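Ripening-associated protein (Musa acuminata, PDB 4PIT) is a jacalin-related lectin that binds mannose-containing sugars, here a dimannose, in pockets formed by loops of its all-beta fold. Local coordinates at residues S28-V40 with A100-F112. The protein carries 1 engineered substitution. Numbering follows the deposited sequence. Where two conformers were deposited one is given.
Sequences SVKIFSGDVVDGV and AYGPFGNTGGTPF. With MAN (alpha-D-mannopyranose), chain G; MAN (alpha-D-mannopyranose), chain C.
Asp-35, at the turn of the hairpin 28-40, offers one carbonyl oxygen to two donors of the loop that follows strand 100-104, a compact example of how a sugar-binding turn can be tied to a neighbouring loop. Asn-106 N donates to Asp-35 O at 2.9 Å and Thr-107 OG1 donates to it at 2.7 Å. They reach the oxygen from opposite faces of the carbonyl plane, so it is gripped between them. Thr-107 can do this because its hydroxyl lies anti to its own carbonyl carbon (chi1 -53°); its side chain and that of Val-36 lie side by side, pointing the same way.

The tight apolar packing lies on the inner side, where two of the sheets of the jacalin-like fold meet. There Ile-31 crosses Phe-104 at about a right angle, its CD1 meeting the ring edge at CD2 (3.7 Å), while His-63 of the neighbouring strand stacks on the ring. Ser-33 OG sits against Phe-104 CB, and Val-37 CG2 lies 3.5 Å from Phe-104 O. Gly-105 brings the backbones close, its CA 3.7 Å from Gly-34 O.

Toward solvent the joint is looser. The exposed Asn-106 is linked to Asp-35 through a water that donates to both OD1 atoms, at 2.8 Å from that of Asp-35.

The same turn carries the glycan. Asp-35 N points almost straight at O5 of mannose G (179°), Val-36 N donates to its O6, and the carboxylate of Asp-38 accepts from O4 and O6. Asp-35 OD2 accepts a hydrogen bond from O1 of mannose C and is also hydrogen-bonded to Tyr-83 OH. With the Asp-35 carbonyl given to the loop, Asn-106 and Thr-107 probably serve as a second shell steadying the peptide whose N-H groups bind the mannose.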
loop_
_atom_site.group_PDB
_atom_site.type_symbol
_atom_site.label_atom_id
_atom_site.label_comp_id
_atom_site.label_asym_id
_atom_site.label_seq_id
_atom_site.Cartn_x
_atom_site.Cartn_y
_atom_site.Cartn_z
ATOM N N SER B 28 18.935 -8.258 5.866
ATOM C CA SER B 28 18.066 -9.188 6.571
ATOM C C SER B 28 17.119 -8.429 7.481
ATOM O O SER B 28 17.375 -7.275 7.866
ATOM C CB SER B 28 18.838 -10.243 7.351
ATOM O OG SER B 28 19.592 -9.669 8.398
ATOM N N VAL B 29 15.975 -9.067 7.748
ATOM C CA VAL B 29 14.961 -8.552 8.640
ATOM C C VAL B 29 14.662 -9.659 9.637
ATOM O O VAL B 29 14.343 -10.763 9.218
ATOM C CB VAL B 29 13.695 -8.100 7.855
ATOM C CG1 VAL B 29 12.557 -7.709 8.798
ATOM C CG2 VAL B 29 14.019 -6.928 6.906
ATOM N N LYS B 30 14.687 -9.359 10.932
ATOM C CA LYS B 30 14.369 -10.343 11.959
ATOM C C LYS B 30 13.128 -9.851 12.634
ATOM O O LYS B 30 13.154 -8.770 13.239
ATOM C CB LYS B 30 15.547 -10.476 12.944
ATOM C CG LYS B 30 15.390 -11.587 13.963
ATOM C CD LYS B 30 16.633 -11.682 14.863
ATOM C CE LYS B 30 17.842 -12.310 14.206
ATOM N NZ LYS B 30 19.025 -12.238 15.120
ATOM N N ILE B 31 12.023 -10.593 12.486
ATOM C CA ILE B 31 10.751 -10.195 13.080
ATOM C C ILE B 31 10.575 -10.949 14.392
ATOM O O ILE B 31 10.604 -12.181 14.386
ATOM C CB ILE B 31 9.588 -10.494 12.097
ATOM C CG1 ILE B 31 9.753 -9.672 10.768
ATOM C CG2 ILE B 31 8.205 -10.215 12.769
ATOM C CD1 ILE B 31 8.851 -10.147 9.547
ATOM N N PHE B 32 10.337 -10.221 15.510
ATOM C CA PHE B 32 10.111 -10.835 16.833
ATOM C C PHE B 32 8.647 -10.838 17.083
ATOM O O PHE B 32 8.006 -9.782 16.990
ATOM C CB PHE B 32 10.823 -10.070 17.947
ATOM C CG PHE B 32 12.325 -10.095 17.805
ATOM C CD1 PHE B 32 12.973 -9.178 16.982
ATOM C CD2 PHE B 32 13.091 -10.976 18.564
ATOM C CE1 PHE B 32 14.375 -9.156 16.902
ATOM C CE2 PHE B 32 14.495 -10.953 18.491
ATOM C CZ PHE B 32 15.118 -10.063 17.632
ATOM N N SER B 33 8.080 -12.010 17.344
ATOM C CA SER B 33 6.644 -12.057 17.534
ATOM C C SER B 33 6.225 -13.103 18.528
ATOM O O SER B 33 6.928 -14.103 18.740
ATOM C CB SER B 33 5.943 -12.348 16.204
ATOM O OG SER B 33 6.261 -13.637 15.693
ATOM N N GLY B 34 5.022 -12.929 19.029
ATOM C CA GLY B 34 4.388 -13.916 19.909
ATOM C C GLY B 34 2.911 -13.832 19.609
ATOM O O GLY B 34 2.487 -14.138 18.488
ATOM N N ASP B 35 2.129 -13.298 20.569
ATOM C CA ASP B 35 0.717 -13.004 20.295
ATOM C C ASP B 35 0.650 -11.937 19.185
ATOM O O ASP B 35 -0.230 -11.971 18.320
ATOM C CB ASP B 35 0.046 -12.441 21.539
ATOM C CG ASP B 35 -0.269 -13.401 22.667
ATOM O OD1 ASP B 35 -0.072 -14.616 22.483
ATOM O OD2 ASP B 35 -0.680 -12.924 23.732
ATOM N N VAL B 36 1.584 -10.966 19.248
ATOM C CA VAL B 36 1.639 -9.870 18.272
ATOM C C VAL B 36 3.058 -9.712 17.755
ATOM O O VAL B 36 3.939 -10.501 18.115
ATOM C CB VAL B 36 1.116 -8.532 18.878
ATOM C CG1 VAL B 36 -0.348 -8.651 19.301
ATOM C CG2 VAL B 36 1.984 -8.036 20.036
ATOM N N VAL B 37 3.296 -8.672 16.948
ATOM C CA VAL B 37 4.658 -8.385 16.492
ATOM C C VAL B 37 5.276 -7.481 17.538
ATOM O O VAL B 37 4.831 -6.343 17.737
ATOM C CB VAL B 37 4.649 -7.752 15.082
ATOM C CG1 VAL B 37 6.084 -7.448 14.633
ATOM C CG2 VAL B 37 3.981 -8.687 14.070
ATOM N N ASP B 38 6.282 -8.012 18.260
ATOM C CA ASP B 38 6.949 -7.267 19.314
ATOM C C ASP B 38 7.917 -6.249 18.767
ATOM O O ASP B 38 8.105 -5.206 19.351
ATOM C CB ASP B 38 7.726 -8.257 20.195
ATOM C CG ASP B 38 6.775 -9.137 20.993
ATOM O OD1 ASP B 38 6.278 -10.154 20.426
ATOM O OD2 ASP B 38 6.460 -8.767 22.147
ATOM N N GLY B 39 8.602 -6.583 17.685
ATOM C CA GLY B 39 9.604 -5.669 17.197
ATOM C C GLY B 39 10.309 -6.251 16.013
ATOM O O GLY B 39 9.973 -7.348 15.545
ATOM N N VAL B 40 11.250 -5.483 15.451
ATOM C CA VAL B 40 11.985 -5.928 14.260
ATOM C C VAL B 40 13.428 -5.441 14.313
ATOM O O VAL B 40 13.646 -4.269 14.627
ATOM C CB VAL B 40 11.321 -5.422 12.938
ATOM C CG1 VAL B 40 12.021 -5.979 11.709
ATOM C CG2 VAL B 40 9.839 -5.738 12.863
ATOM N N ALA B 100 7.467 -16.364 -0.109
ATOM C CA ALA B 100 6.690 -15.696 0.927
ATOM C C ALA B 100 7.235 -16.055 2.314
ATOM O O ALA B 100 7.645 -17.204 2.572
ATOM C CB ALA B 100 5.234 -16.091 0.815
ATOM N N TYR B 101 7.224 -15.070 3.225
ATOM C CA TYR B 101 7.684 -15.262 4.592
ATOM C C TYR B 101 6.587 -14.873 5.536
ATOM O O TYR B 101 5.963 -13.806 5.374
ATOM C CB TYR B 101 8.950 -14.429 4.880
ATOM C CG TYR B 101 10.166 -14.811 4.056
ATOM C CD1 TYR B 101 10.353 -14.296 2.779
ATOM C CD2 TYR B 101 11.146 -15.664 4.571
ATOM C CE1 TYR B 101 11.468 -14.628 2.018
ATOM C CE2 TYR B 101 12.280 -15.989 3.819
ATOM C CZ TYR B 101 12.435 -15.459 2.544
ATOM O OH TYR B 101 13.526 -15.746 1.751
ATOM N N GLY B 102 6.350 -15.724 6.531
ATOM C CA GLY B 102 5.310 -15.449 7.497
ATOM C C GLY B 102 3.914 -15.641 6.939
ATOM O O GLY B 102 3.696 -16.478 6.053
ATOM N N PRO B 103 2.948 -14.861 7.426
ATOM C CA PRO B 103 3.082 -13.801 8.438
ATOM C C PRO B 103 3.414 -14.355 9.815
ATOM O O PRO B 103 3.139 -15.525 10.128
ATOM C CB PRO B 103 1.696 -13.136 8.419
ATOM C CG PRO B 103 0.765 -14.240 7.992
ATOM C CD PRO B 103 1.554 -14.957 6.940
ATOM N N PHE B 104 4.022 -13.504 10.635
ATOM C CA PHE B 104 4.409 -13.816 12.009
ATOM C C PHE B 104 3.546 -13.009 12.930
ATOM O O PHE B 104 3.279 -11.829 12.670
ATOM C CB PHE B 104 5.899 -13.489 12.201
ATOM C CG PHE B 104 6.759 -14.165 11.172
ATOM C CD1 PHE B 104 6.908 -15.551 11.170
ATOM C CD2 PHE B 104 7.357 -13.427 10.156
ATOM C CE1 PHE B 104 7.660 -16.188 10.166
ATOM C CE2 PHE B 104 8.148 -14.058 9.183
ATOM C CZ PHE B 104 8.319 -15.427 9.218
ATOM N N GLY B 105 3.110 -13.633 14.017
ATOM C CA GLY B 105 2.180 -13.019 14.956
ATOM C C GLY B 105 0.879 -13.801 14.943
ATOM O O GLY B 105 0.576 -14.469 13.951
ATOM N N ASN B 106 0.086 -13.702 16.014
ATOM C CA ASN B 106 -1.109 -14.536 16.155
ATOM C C ASN B 106 -2.390 -13.773 16.455
ATOM O O ASN B 106 -3.398 -14.408 16.817
ATOM C CB ASN B 106 -0.856 -15.550 17.290
ATOM C CG ASN B 106 0.186 -16.597 16.958
ATOM O OD1 ASN B 106 1.062 -16.921 17.763
ATOM N ND2 ASN B 106 0.122 -17.149 15.765
ATOM N N THR B 107 -2.417 -12.448 16.252
ATOM C CA THR B 107 -3.606 -11.676 16.559
ATOM C C THR B 107 -4.118 -10.974 15.308
ATOM O O THR B 107 -3.416 -10.174 14.689
ATOM C CB THR B 107 -3.339 -10.681 17.700
ATOM O OG1 THR B 107 -2.791 -11.368 18.833
ATOM C CG2 THR B 107 -4.619 -9.934 18.134
ATOM N N GLY B 108 -5.358 -11.284 14.960
ATOM C CA GLY B 108 -6.004 -10.684 13.815
ATOM C C GLY B 108 -6.636 -9.366 14.187
ATOM O O GLY B 108 -6.772 -9.027 15.373
ATOM N N GLY B 109 -7.049 -8.629 13.176
ATOM C CA GLY B 109 -7.730 -7.369 13.377
ATOM C C GLY B 109 -8.193 -6.804 12.052
ATOM O O GLY B 109 -9.156 -7.309 11.455
ATOM N N THR B 110 -7.522 -5.752 11.602
ATOM C CA THR B 110 -7.845 -5.133 10.318
ATOM C C THR B 110 -6.737 -5.496 9.363
ATOM O O THR B 110 -5.606 -5.048 9.583
ATOM C CB THR B 110 -7.982 -3.611 10.454
ATOM O OG1 THR B 110 -8.966 -3.310 11.457
ATOM C CG2 THR B 110 -8.389 -2.942 9.131
ATOM N N PRO B 111 -6.982 -6.300 8.318
ATOM C CA PRO B 111 -5.882 -6.626 7.418
ATOM C C PRO B 111 -5.368 -5.451 6.603
ATOM O O PRO B 111 -6.094 -4.519 6.293
ATOM C CB PRO B 111 -6.475 -7.662 6.461
ATOM C CG PRO B 111 -7.922 -7.549 6.585
ATOM C CD PRO B 111 -8.245 -6.975 7.938
ATOM N N PHE B 112 -4.101 -5.538 6.208
ATOM C CA PHE B 112 -3.522 -4.621 5.245
ATOM C C PHE B 112 -2.658 -5.437 4.310
ATOM O O PHE B 112 -2.158 -6.512 4.685
ATOM C CB PHE B 112 -2.729 -3.477 5.886
ATOM C CG PHE B 112 -1.421 -3.886 6.512
ATOM C CD1 PHE B 112 -1.370 -4.316 7.831
ATOM C CD2 PHE B 112 -0.230 -3.797 5.795
ATOM C CE1 PHE B 112 -0.153 -4.717 8.410
ATOM C CE2 PHE B 112 0.989 -4.185 6.376
ATOM C CZ PHE B 112 1.026 -4.609 7.682
HETATM C C1 MAN G . 3.519 -13.819 24.161
HETATM C C2 MAN G . 5.016 -14.097 24.240
HETATM C C3 MAN G . 5.794 -12.815 24.543
HETATM C C4 MAN G . 5.423 -11.685 23.584
HETATM C C5 MAN G . 3.909 -11.474 23.557
HETATM C C6 MAN G . 3.464 -10.471 22.508
HETATM O O2 MAN G . 5.427 -14.675 23.011
HETATM O O3 MAN G . 7.198 -13.043 24.485
HETATM O O4 MAN G . 6.054 -10.499 24.038
HETATM O O5 MAN G . 3.253 -12.721 23.259
HETATM O O6 MAN G . 3.825 -10.880 21.183
HETATM C C1 MAN C . 1.188 -12.452 26.442
HETATM C C2 MAN C . 1.647 -13.706 25.690
HETATM C C3 MAN C . 1.313 -14.969 26.485
HETATM C C4 MAN C . 1.851 -14.874 27.909
HETATM C C5 MAN C . 1.313 -13.600 28.553
HETATM C C6 MAN C . 1.786 -13.365 29.968
HETATM O O1 MAN C . -0.208 -12.368 26.420
HETATM O O2 MAN C . 3.050 -13.596 25.486
HETATM O O3 MAN C . 1.819 -16.128 25.832
HETATM O O4 MAN C . 1.466 -16.022 28.660
HETATM O O5 MAN C . 1.711 -12.457 27.776
HETATM O O6 MAN C . 0.925 -12.452 30.634
HETATM O O HOH W 1 1.150 -16.462 20.739
#